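Local coordinates for protein GNAT family acetyltransferase (Mycobacterium smegmatis, PDB 6C30) that probably transfers an acetyl group from acetyl-coenzyme A to an amino group, as a RimJ-type member of the GNAT family of N-acetyltransferases, at residues A[30-35]-A[87-92]; A[100-105]-A[115-120]; A[25-30]-A[135-140]. All coordinates share one frame; numbering follows the deposited sequence. Where two conformers were deposited one is given.

Contact 1. Residues A[30-35]-A[87-92]; sequences RPVRMR and MLPFVI
Arg-30 and Val-91 form an antiparallel hydrogen-bonded pair in which both backbone bonds are made. Arg-30 N donates to Val-91 O at 3.1 Å, and Val-91 N donates to Arg-30 O at 2.7 Å, the latter almost straight at 176°. Arg-30 O is also approached by Phe-90 CA at 3.3 Å, a CA-H...O contact. Pro-31, which has no N-H to give, suits the next pair: it lies opposite Phe-90 at a non-hydrogen-bonded position. Pro-31 O accepts a hydrogen bond from Arg-30 NH1 at 2.9 Å, with the oxygen in the guanidinium plane. One residue on, Val-32 N donates to Pro-89 O at 3.1 Å, and both methyls of Val-32 rest against that oxygen; CG2 also meets Pro-89 CG, and CG1 touches Val-91 CG2 at 3.8 Å.

The Arg-30 chain bends at chi2 (82°) and lies beside Val-91, whose CB sits over the centre of one guanidinium face. Arg-33 CZ covers the opposite face, a close approach of like charges probably made tolerable by the salt bridges of Arg-30 NE with Glu-93 and NH1 with Asp-36. A branched, apolar valine gives the flat cation a surface that asks for no bond. The pairing joins two antiparallel sheet strands across a largely helical connection, as between the first two core strands of the GNAT fold.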
loop_
_atom_site.group_PDB
_atom_site.type_symbol
_atom_site.label_atom_id
_atom_site.label_comp_id
_atom_site.label_asym_id
_atom_site.label_seq_id
_atom_site.Cartn_x
_atom_site.Cartn_y
_atom_site.Cartn_z
ATOM N N ARG A 30 -7.154 1.925 -0.004
ATOM C CA ARG A 30 -7.065 1.189 -1.265
ATOM C C ARG A 30 -8.311 0.311 -1.421
ATOM O O ARG A 30 -9.038 0.097 -0.450
ATOM C CB ARG A 30 -5.753 0.377 -1.338
ATOM C CG ARG A 30 -5.457 -0.521 -0.148
ATOM C CD ARG A 30 -6.203 -1.833 -0.255
ATOM N NE ARG A 30 -5.887 -2.711 0.866
ATOM C CZ ARG A 30 -6.601 -3.787 1.191
ATOM N NH1 ARG A 30 -7.666 -4.115 0.465
ATOM N NH2 ARG A 30 -6.248 -4.537 2.228
ATOM N N PRO A 31 -8.583 -0.180 -2.644
ATOM C CA PRO A 31 -9.831 -0.936 -2.849
ATOM C C PRO A 31 -9.964 -2.211 -2.019
ATOM O O PRO A 31 -8.986 -2.919 -1.813
ATOM C CB PRO A 31 -9.778 -1.290 -4.338
ATOM C CG PRO A 31 -8.969 -0.180 -4.953
ATOM C CD PRO A 31 -7.896 0.106 -3.920
ATOM N N VAL A 32 -11.172 -2.516 -1.565
ATOM C CA VAL A 32 -11.460 -3.843 -1.019
ATOM C C VAL A 32 -11.058 -4.927 -2.016
ATOM O O VAL A 32 -11.145 -4.731 -3.238
ATOM C CB VAL A 32 -12.964 -4.037 -0.666
ATOM C CG1 VAL A 32 -13.388 -3.155 0.504
ATOM C CG2 VAL A 32 -13.851 -3.793 -1.879
ATOM N N ARG A 33 -10.629 -6.068 -1.498
ATOM C CA ARG A 33 -10.293 -7.186 -2.373
ATOM C C ARG A 33 -10.586 -8.501 -1.672
ATOM O O ARG A 33 -10.755 -8.550 -0.437
ATOM C CB ARG A 33 -8.830 -7.107 -2.817
ATOM C CG ARG A 33 -7.839 -7.225 -1.683
ATOM C CD ARG A 33 -6.413 -6.938 -2.183
ATOM N NE ARG A 33 -5.526 -6.804 -1.038
ATOM C CZ ARG A 33 -4.651 -5.819 -0.856
ATOM N NH1 ARG A 33 -4.498 -4.836 -1.740
ATOM N NH2 ARG A 33 -3.923 -5.824 0.243
ATOM N N MET A 34 -10.655 -9.578 -2.452
ATOM C CA MET A 34 -11.041 -10.874 -1.897
ATOM C C MET A 34 -10.123 -11.367 -0.782
ATOM O O MET A 34 -10.589 -11.989 0.170
ATOM C CB MET A 34 -11.121 -11.941 -3.011
ATOM C CG MET A 34 -12.192 -11.657 -4.043
ATOM S SD MET A 34 -13.833 -11.725 -3.305
ATOM C CE MET A 34 -14.832 -11.098 -4.632
ATOM N N ARG A 35 -8.827 -11.075 -0.878
ATOM C CA ARG A 35 -7.886 -11.535 0.132
ATOM C C ARG A 35 -8.076 -10.859 1.493
ATOM O O ARG A 35 -7.445 -11.257 2.467
ATOM C CB ARG A 35 -6.450 -11.322 -0.351
ATOM C CG ARG A 35 -6.016 -12.289 -1.451
ATOM C CD ARG A 35 -4.928 -13.209 -0.929
ATOM N NE ARG A 35 -4.649 -14.332 -1.820
ATOM C CZ ARG A 35 -3.740 -14.317 -2.787
ATOM N NH1 ARG A 35 -3.027 -13.215 -3.022
ATOM N NH2 ARG A 35 -3.550 -15.400 -3.530
ATOM N N MET A 87 -20.610 3.428 -5.808
ATOM C CA MET A 87 -19.877 3.308 -4.549
ATOM C C MET A 87 -18.388 3.355 -4.805
ATOM O O MET A 87 -17.932 3.059 -5.911
ATOM C CB MET A 87 -20.215 2.001 -3.833
ATOM C CG MET A 87 -21.676 1.831 -3.443
ATOM S SD MET A 87 -21.992 0.325 -2.482
ATOM C CE MET A 87 -21.425 0.845 -0.872
ATOM N N LEU A 88 -17.629 3.726 -3.774
ATOM C CA LEU A 88 -16.176 3.528 -3.767
ATOM C C LEU A 88 -15.823 2.867 -2.437
ATOM O O LEU A 88 -15.735 3.527 -1.394
ATOM C CB LEU A 88 -15.389 4.836 -3.942
ATOM C CG LEU A 88 -15.493 5.543 -5.303
ATOM C CD1 LEU A 88 -16.734 6.422 -5.420
ATOM C CD2 LEU A 88 -14.235 6.368 -5.555
ATOM N N PRO A 89 -15.641 1.547 -2.463
ATOM C CA PRO A 89 -15.391 0.787 -1.234
ATOM C C PRO A 89 -13.898 0.614 -0.940
ATOM O O PRO A 89 -13.231 -0.224 -1.547
ATOM C CB PRO A 89 -16.066 -0.557 -1.516
ATOM C CG PRO A 89 -15.927 -0.722 -3.020
ATOM C CD PRO A 89 -16.032 0.679 -3.593
ATOM N N PHE A 90 -13.381 1.414 -0.014
ATOM C CA PHE A 90 -11.978 1.331 0.367
ATOM C C PHE A 90 -11.748 0.594 1.676
ATOM O O PHE A 90 -12.621 0.514 2.553
ATOM C CB PHE A 90 -11.365 2.730 0.521
ATOM C CG PHE A 90 -11.327 3.545 -0.738
ATOM C CD1 PHE A 90 -10.317 3.345 -1.672
ATOM C CD2 PHE A 90 -12.258 4.559 -0.960
ATOM C CE1 PHE A 90 -10.256 4.122 -2.824
ATOM C CE2 PHE A 90 -12.207 5.337 -2.116
ATOM C CZ PHE A 90 -11.206 5.113 -3.048
ATOM N N VAL A 91 -10.527 0.092 1.798
ATOM C CA VAL A 91 -9.973 -0.417 3.046
ATOM C C VAL A 91 -9.044 0.649 3.606
ATOM O O VAL A 91 -8.305 1.303 2.852
ATOM C CB VAL A 91 -9.211 -1.736 2.821
ATOM C CG1 VAL A 91 -8.332 -2.098 4.020
ATOM C CG2 VAL A 91 -10.204 -2.853 2.497
ATOM N N ILE A 92 -9.108 0.839 4.924
ATOM C CA ILE A 92 -8.141 1.683 5.622
ATOM C C ILE A 92 -6.960 0.819 6.021
ATOM O O ILE A 92 -7.125 -0.189 6.715
ATOM C CB ILE A 92 -8.744 2.337 6.884
ATOM C CG1 ILE A 92 -10.042 3.080 6.561
ATOM C CG2 ILE A 92 -7.702 3.258 7.549
ATOM C CD1 ILE A 92 -10.830 3.481 7.805
#

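Contact 2. Residues A[100-105]-A[115-120]; sequences GQLTIG and AWIGYW
Trp-116 and Trp-120 each hold CG between the backbone N and the carbonyl carbon (chi1 54° and 70°), and their indoles lie over glycines of the strand 100-105. Gly-105 CA sits 3.6 Å from the centroid of the Trp-116 six-membered ring, almost on its normal, and Gly-100 CA is 3.8 Å from that of Trp-120; both are CH-pi contacts. A side chain on Gly-105 would run into the indole, whereas one on Gly-100 would strike Trp-120 O, and the Gly-100 backbone (phi 161°) is one only glycine takes easily. Thr-103 CG2 touches the far end of the Trp-116 ring, at CZ3 and CH2.

Trp-120 NE1 donates to Gln-101 OE1 at 2.9 Å. The oxygen lies in the indole plane, but the donor stands above the amide plane. Arg-44 adds a cation-pi contact to Trp-120.

Paired N-H and C=O groups of Gln-101 with Trp-120, Thr-103 with Gly-118 and Gly-105 with Trp-116 bind the strands into an antiparallel beta hairpin at the centre of the GNAT sheet. On the face opposite the tryptophans, branched aliphatic residues interlock: Ile-104 CD1 meets Ile-117 CD1 at 3.5 Å, and Leu-102 CD2 lies 3.9 Å from the same Ile-117 CD1. Ile-104 CG2 rests 3.6 Å from Ala-115 CB. Helix 130-143 covers this face, with Leu-135 against Ile-117 and Tyr-119, while Tyr-119 OH hydrogen-bonds to Ser-162.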
loop_
_atom_site.group_PDB
_atom_site.type_symbol
_atom_site.label_atom_id
_atom_site.label_comp_id
_atom_site.label_asym_id
_atom_site.label_seq_id
_atom_site.Cartn_x
_atom_site.Cartn_y
_atom_site.Cartn_z
ATOM N N GLY A 100 -9.707 -1.367 8.901
ATOM C CA GLY A 100 -11.081 -0.898 8.835
ATOM C C GLY A 100 -11.456 -0.592 7.406
ATOM O O GLY A 100 -10.729 -0.956 6.472
ATOM N N GLN A 101 -12.580 0.099 7.239
ATOM C CA GLN A 101 -13.087 0.453 5.918
ATOM C C GLN A 101 -13.513 1.898 5.864
ATOM O O GLN A 101 -13.910 2.480 6.879
ATOM C CB GLN A 101 -14.270 -0.435 5.527
ATOM C CG GLN A 101 -13.878 -1.846 5.119
ATOM C CD GLN A 101 -15.086 -2.744 4.974
ATOM O OE1 GLN A 101 -15.487 -3.430 5.916
ATOM N NE2 GLN A 101 -15.713 -2.706 3.791
ATOM N N LEU A 102 -13.429 2.454 4.659
ATOM C CA LEU A 102 -13.890 3.792 4.329
ATOM C C LEU A 102 -14.713 3.624 3.054
ATOM O O LEU A 102 -14.164 3.292 2.002
ATOM C CB LEU A 102 -12.700 4.743 4.127
ATOM C CG LEU A 102 -12.891 6.253 3.935
ATOM C CD1 LEU A 102 -13.556 6.579 2.594
ATOM C CD2 LEU A 102 -13.654 6.859 5.105
ATOM N N THR A 103 -16.019 3.824 3.158
ATOM C CA THR A 103 -16.912 3.557 2.041
ATOM C C THR A 103 -17.640 4.820 1.595
ATOM O O THR A 103 -18.256 5.511 2.412
ATOM C CB THR A 103 -17.948 2.487 2.419
ATOM O OG1 THR A 103 -17.269 1.327 2.911
ATOM C CG2 THR A 103 -18.800 2.093 1.213
ATOM N N ILE A 104 -17.552 5.119 0.301
ATOM C CA ILE A 104 -18.369 6.162 -0.317
ATOM C C ILE A 104 -19.559 5.489 -0.995
ATOM O O ILE A 104 -19.370 4.526 -1.737
ATOM C CB ILE A 104 -17.583 6.963 -1.368
ATOM C CG1 ILE A 104 -16.194 7.352 -0.859
ATOM C CG2 ILE A 104 -18.370 8.173 -1.822
ATOM C CD1 ILE A 104 -16.233 8.214 0.323
ATOM N N GLY A 105 -20.772 5.965 -0.729
ATOM C CA GLY A 105 -21.950 5.343 -1.312
ATOM C C GLY A 105 -23.005 6.304 -1.810
ATOM O O GLY A 105 -22.924 7.520 -1.576
ATOM N N ALA A 115 -22.656 12.270 -2.301
ATOM C CA ALA A 115 -22.537 10.883 -1.866
ATOM C C ALA A 115 -22.511 10.860 -0.352
ATOM O O ALA A 115 -22.323 11.907 0.277
ATOM C CB ALA A 115 -21.274 10.241 -2.429
ATOM N N TRP A 116 -22.723 9.692 0.245
ATOM C CA TRP A 116 -22.449 9.571 1.668
ATOM C C TRP A 116 -21.103 8.910 1.875
ATOM O O TRP A 116 -20.549 8.287 0.964
ATOM C CB TRP A 116 -23.546 8.807 2.437
ATOM C CG TRP A 116 -23.962 7.425 1.972
ATOM C CD1 TRP A 116 -25.150 7.101 1.381
ATOM C CD2 TRP A 116 -23.250 6.184 2.143
ATOM N NE1 TRP A 116 -25.207 5.746 1.141
ATOM C CE2 TRP A 116 -24.057 5.162 1.592
ATOM C CE3 TRP A 116 -22.002 5.843 2.683
ATOM C CZ2 TRP A 116 -23.663 3.822 1.573
ATOM C CZ3 TRP A 116 -21.609 4.500 2.660
ATOM C CH2 TRP A 116 -22.444 3.512 2.112
ATOM N N ILE A 117 -20.571 9.100 3.076
ATOM C CA ILE A 117 -19.327 8.457 3.494
ATOM C C ILE A 117 -19.578 7.749 4.823
ATOM O O ILE A 117 -20.311 8.245 5.678
ATOM C CB ILE A 117 -18.174 9.484 3.618
ATOM C CG1 ILE A 117 -16.824 8.782 3.764
ATOM C CG2 ILE A 117 -18.406 10.462 4.775
ATOM C CD1 ILE A 117 -15.681 9.720 3.464
ATOM N N GLY A 118 -19.000 6.563 4.968
ATOM C CA GLY A 118 -19.076 5.830 6.212
ATOM C C GLY A 118 -17.735 5.188 6.483
ATOM O O GLY A 118 -16.904 5.067 5.581
ATOM N N TYR A 119 -17.505 4.796 7.729
ATOM C CA TYR A 119 -16.206 4.256 8.109
ATOM C C TYR A 119 -16.342 3.395 9.350
ATOM O O TYR A 119 -17.296 3.529 10.130
ATOM C CB TYR A 119 -15.199 5.398 8.376
ATOM C CG TYR A 119 -15.523 6.127 9.664
ATOM C CD1 TYR A 119 -14.902 5.788 10.863
ATOM C CD2 TYR A 119 -16.495 7.118 9.690
ATOM C CE1 TYR A 119 -15.235 6.428 12.049
ATOM C CE2 TYR A 119 -16.837 7.761 10.866
ATOM C CZ TYR A 119 -16.204 7.407 12.037
ATOM O OH TYR A 119 -16.556 8.050 13.197
ATOM N N TRP A 120 -15.360 2.529 9.549
ATOM C CA TRP A 120 -15.154 1.898 10.845
ATOM C C TRP A 120 -13.680 1.547 10.964
ATOM O O TRP A 120 -12.994 1.319 9.960
ATOM C CB TRP A 120 -16.050 0.666 11.027
ATOM C CG TRP A 120 -15.668 -0.501 10.172
ATOM C CD1 TRP A 120 -16.102 -0.772 8.901
ATOM C CD2 TRP A 120 -14.766 -1.555 10.523
ATOM N NE1 TRP A 120 -15.520 -1.932 8.449
ATOM C CE2 TRP A 120 -14.699 -2.434 9.421
ATOM C CE3 TRP A 120 -14.020 -1.851 11.666
ATOM C CZ2 TRP A 120 -13.904 -3.581 9.423
ATOM C CZ3 TRP A 120 -13.236 -2.988 11.670
ATOM C CH2 TRP A 120 -13.184 -3.840 10.552
#

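Contact 3. Residues A[25-30]-A[135-140]; sequences GVVGLR and LAMGLD
Leu-29 and Met-137 bring strand 25-30 and helix 135-140 together, their CA atoms 7.6 Å apart where the segment axes pass at 8.9 Å and 44°. This is a helix lying on one face of the central sheet, the alpha/beta layering of the GNAT fold; the segment is part of helix 130-143, which follows the fourth core strand (114-121), as in the family. The contact is largely buried, and its side-chain contacts are apolar, as expected of a helix-sheet interface.

Met-137 carries most of it. Its CB points at the strand, and the long unbranched chain runs out from the helix before chi3 (-75°) turns the methyl aside. CE then lies 3.9 Å from Gly-28 CA, while SD is 4.0 Å from the same carbon. A flexible thioether suits this place, since it can follow the surface of the strand and lie against Val-27, Gly-28 and Leu-29. The tip of Met-137 meets the Gly-28 backbone at CA, on the side of the strand facing the helix. The same CE is 4.0 Å from Leu-29 CG and comes near Val-27 CG2, although Val-27 was modelled in two conformers and that last touch is less certain.

Val-17 and Leu-20 of the adjoining strand 17-22 also pack against Met-137. On another side of the helix, Ala-136 and Leu-139 meet helix 204-217, to which Asp-140 is tied by a salt bridge with Arg-213.

Leu-29 directs its CB toward the helix, and its fork straddles the methionine: CD1 lies 3.9 Å from Met-137 CB, while CD2 comes near CE. Leu-29 CD1 also comes to 3.9 Å from Gly-138 N, against the helix backbone.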
loop_
_atom_site.group_PDB
_atom_site.type_symbol
_atom_site.label_atom_id
_atom_site.label_comp_id
_atom_site.label_asym_id
_atom_site.label_seq_id
_atom_site.Cartn_x
_atom_site.Cartn_y
_atom_site.Cartn_z
ATOM N N GLY A 25 0.826 6.244 12.399
ATOM C CA GLY A 25 1.707 5.527 11.494
ATOM C C GLY A 25 1.440 5.918 10.058
ATOM O O GLY A 25 1.000 7.029 9.775
ATOM N N VAL A 26 1.735 5.006 9.139
ATOM C CA VAL A 26 1.441 5.256 7.736
ATOM C C VAL A 26 0.010 4.810 7.441
ATOM O O VAL A 26 -0.348 3.649 7.668
ATOM C CB VAL A 26 2.432 4.518 6.806
ATOM C CG1 VAL A 26 2.088 4.777 5.343
ATOM C CG2 VAL A 26 3.870 4.972 7.108
ATOM N N VAL A 27 -0.819 5.735 6.969
ATOM C CA VAL A 27 -2.204 5.403 6.646
ATOM C C VAL A 27 -2.494 5.643 5.173
ATOM O O VAL A 27 -1.951 6.554 4.558
ATOM C CB VAL A 27 -3.206 6.212 7.493
ATOM C CG1 VAL A 27 -3.079 5.848 8.968
ATOM C CG2 VAL A 27 -3.030 7.706 7.256
ATOM N N GLY A 28 -3.345 4.805 4.591
ATOM C CA GLY A 28 -3.720 4.955 3.199
ATOM C C GLY A 28 -5.059 4.276 2.967
ATOM O O GLY A 28 -5.535 3.516 3.826
ATOM N N LEU A 29 -5.669 4.579 1.822
ATOM C CA LEU A 29 -6.898 3.916 1.355
ATOM C C LEU A 29 -6.609 3.133 0.094
ATOM O O LEU A 29 -5.921 3.625 -0.795
ATOM C CB LEU A 29 -8.008 4.925 1.058
ATOM C CG LEU A 29 -8.424 5.904 2.161
ATOM C CD1 LEU A 29 -9.600 6.761 1.704
ATOM C CD2 LEU A 29 -8.783 5.134 3.433
ATOM N N ARG A 30 -7.154 1.925 -0.004
ATOM C CA ARG A 30 -7.065 1.189 -1.265
ATOM C C ARG A 30 -8.311 0.311 -1.421
ATOM O O ARG A 30 -9.038 0.097 -0.450
ATOM C CB ARG A 30 -5.753 0.377 -1.338
ATOM C CG ARG A 30 -5.457 -0.521 -0.148
ATOM C CD ARG A 30 -6.203 -1.833 -0.255
ATOM N NE ARG A 30 -5.887 -2.711 0.866
ATOM C CZ ARG A 30 -6.601 -3.787 1.191
ATOM N NH1 ARG A 30 -7.666 -4.115 0.465
ATOM N NH2 ARG A 30 -6.248 -4.537 2.228
ATOM N N LEU A 135 -11.257 9.701 6.739
ATOM C CA LEU A 135 -12.281 10.617 6.259
ATOM C C LEU A 135 -11.686 11.771 5.451
ATOM O O LEU A 135 -12.228 12.161 4.413
ATOM C CB LEU A 135 -13.089 11.166 7.434
ATOM C CG LEU A 135 -14.022 10.153 8.092
ATOM C CD1 LEU A 135 -14.482 10.693 9.423
ATOM C CD2 LEU A 135 -15.228 9.868 7.212
ATOM N N ALA A 136 -10.581 12.327 5.936
ATOM C CA ALA A 136 -9.941 13.444 5.236
ATOM C C ALA A 136 -9.453 13.031 3.850
ATOM O O ALA A 136 -9.624 13.754 2.871
ATOM C CB ALA A 136 -8.791 13.995 6.067
ATOM N N MET A 137 -8.850 11.847 3.768
ATOM C CA MET A 137 -8.443 11.293 2.484
ATOM C C MET A 137 -9.650 11.048 1.586
ATOM O O MET A 137 -9.622 11.337 0.395
ATOM C CB MET A 137 -7.669 9.988 2.681
ATOM C CG MET A 137 -6.230 10.199 3.135
ATOM S SD MET A 137 -5.254 8.680 3.116
ATOM C CE MET A 137 -5.881 7.845 4.563
ATOM N N GLY A 138 -10.718 10.502 2.166
ATOM C CA GLY A 138 -11.925 10.252 1.404
ATOM C C GLY A 138 -12.471 11.526 0.797
ATOM O O GLY A 138 -12.822 11.568 -0.390
ATOM N N LEU A 139 -12.549 12.569 1.622
ATOM C CA LEU A 139 -13.042 13.864 1.158
ATOM C C LEU A 139 -12.178 14.418 0.041
ATOM O O LEU A 139 -12.698 14.900 -0.960
ATOM C CB LEU A 139 -13.110 14.864 2.315
ATOM C CG LEU A 139 -14.196 14.589 3.351
ATOM C CD1 LEU A 139 -14.055 15.559 4.515
ATOM C CD2 LEU A 139 -15.589 14.683 2.719
ATOM N N ASP A 140 -10.860 14.369 0.212
ATOM C CA ASP A 140 -9.983 14.914 -0.815
ATOM C C ASP A 140 -10.195 14.183 -2.134
ATOM O O ASP A 140 -10.313 14.797 -3.193
ATOM C CB ASP A 140 -8.522 14.827 -0.381
ATOM C CG ASP A 140 -7.594 15.524 -1.350
ATOM O OD1 ASP A 140 -7.545 16.774 -1.320
ATOM O OD2 ASP A 140 -6.921 14.828 -2.139
#

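The three contacts belong to one sheet and the helix lying on it, with centres 10 to 12 Å apart. Contacts 1 and 2 are joined because strands 88-94 and 97-105 are neighbours in the sheet: Leu-88 N lies 2.8 Å from Ile-104 O, and Phe-90 N 2.9 Å from Leu-102 O, both probable hydrogen bonds. Contacts 1 and 3 share Arg-30; Leu-29 CB lies 3.9 Å from Phe-90 CD1. Contact 3 meets contact 2 through Leu-135, whose CD2 is 3.8 Å from Ile-117 CD1. In GNAT enzymes the loop between strand 114-121 and helix 130-143 would bind the coenzyme A pyrophosphate, so contacts 2 and 3 probably flank that site, empty of cofactor in this apo form.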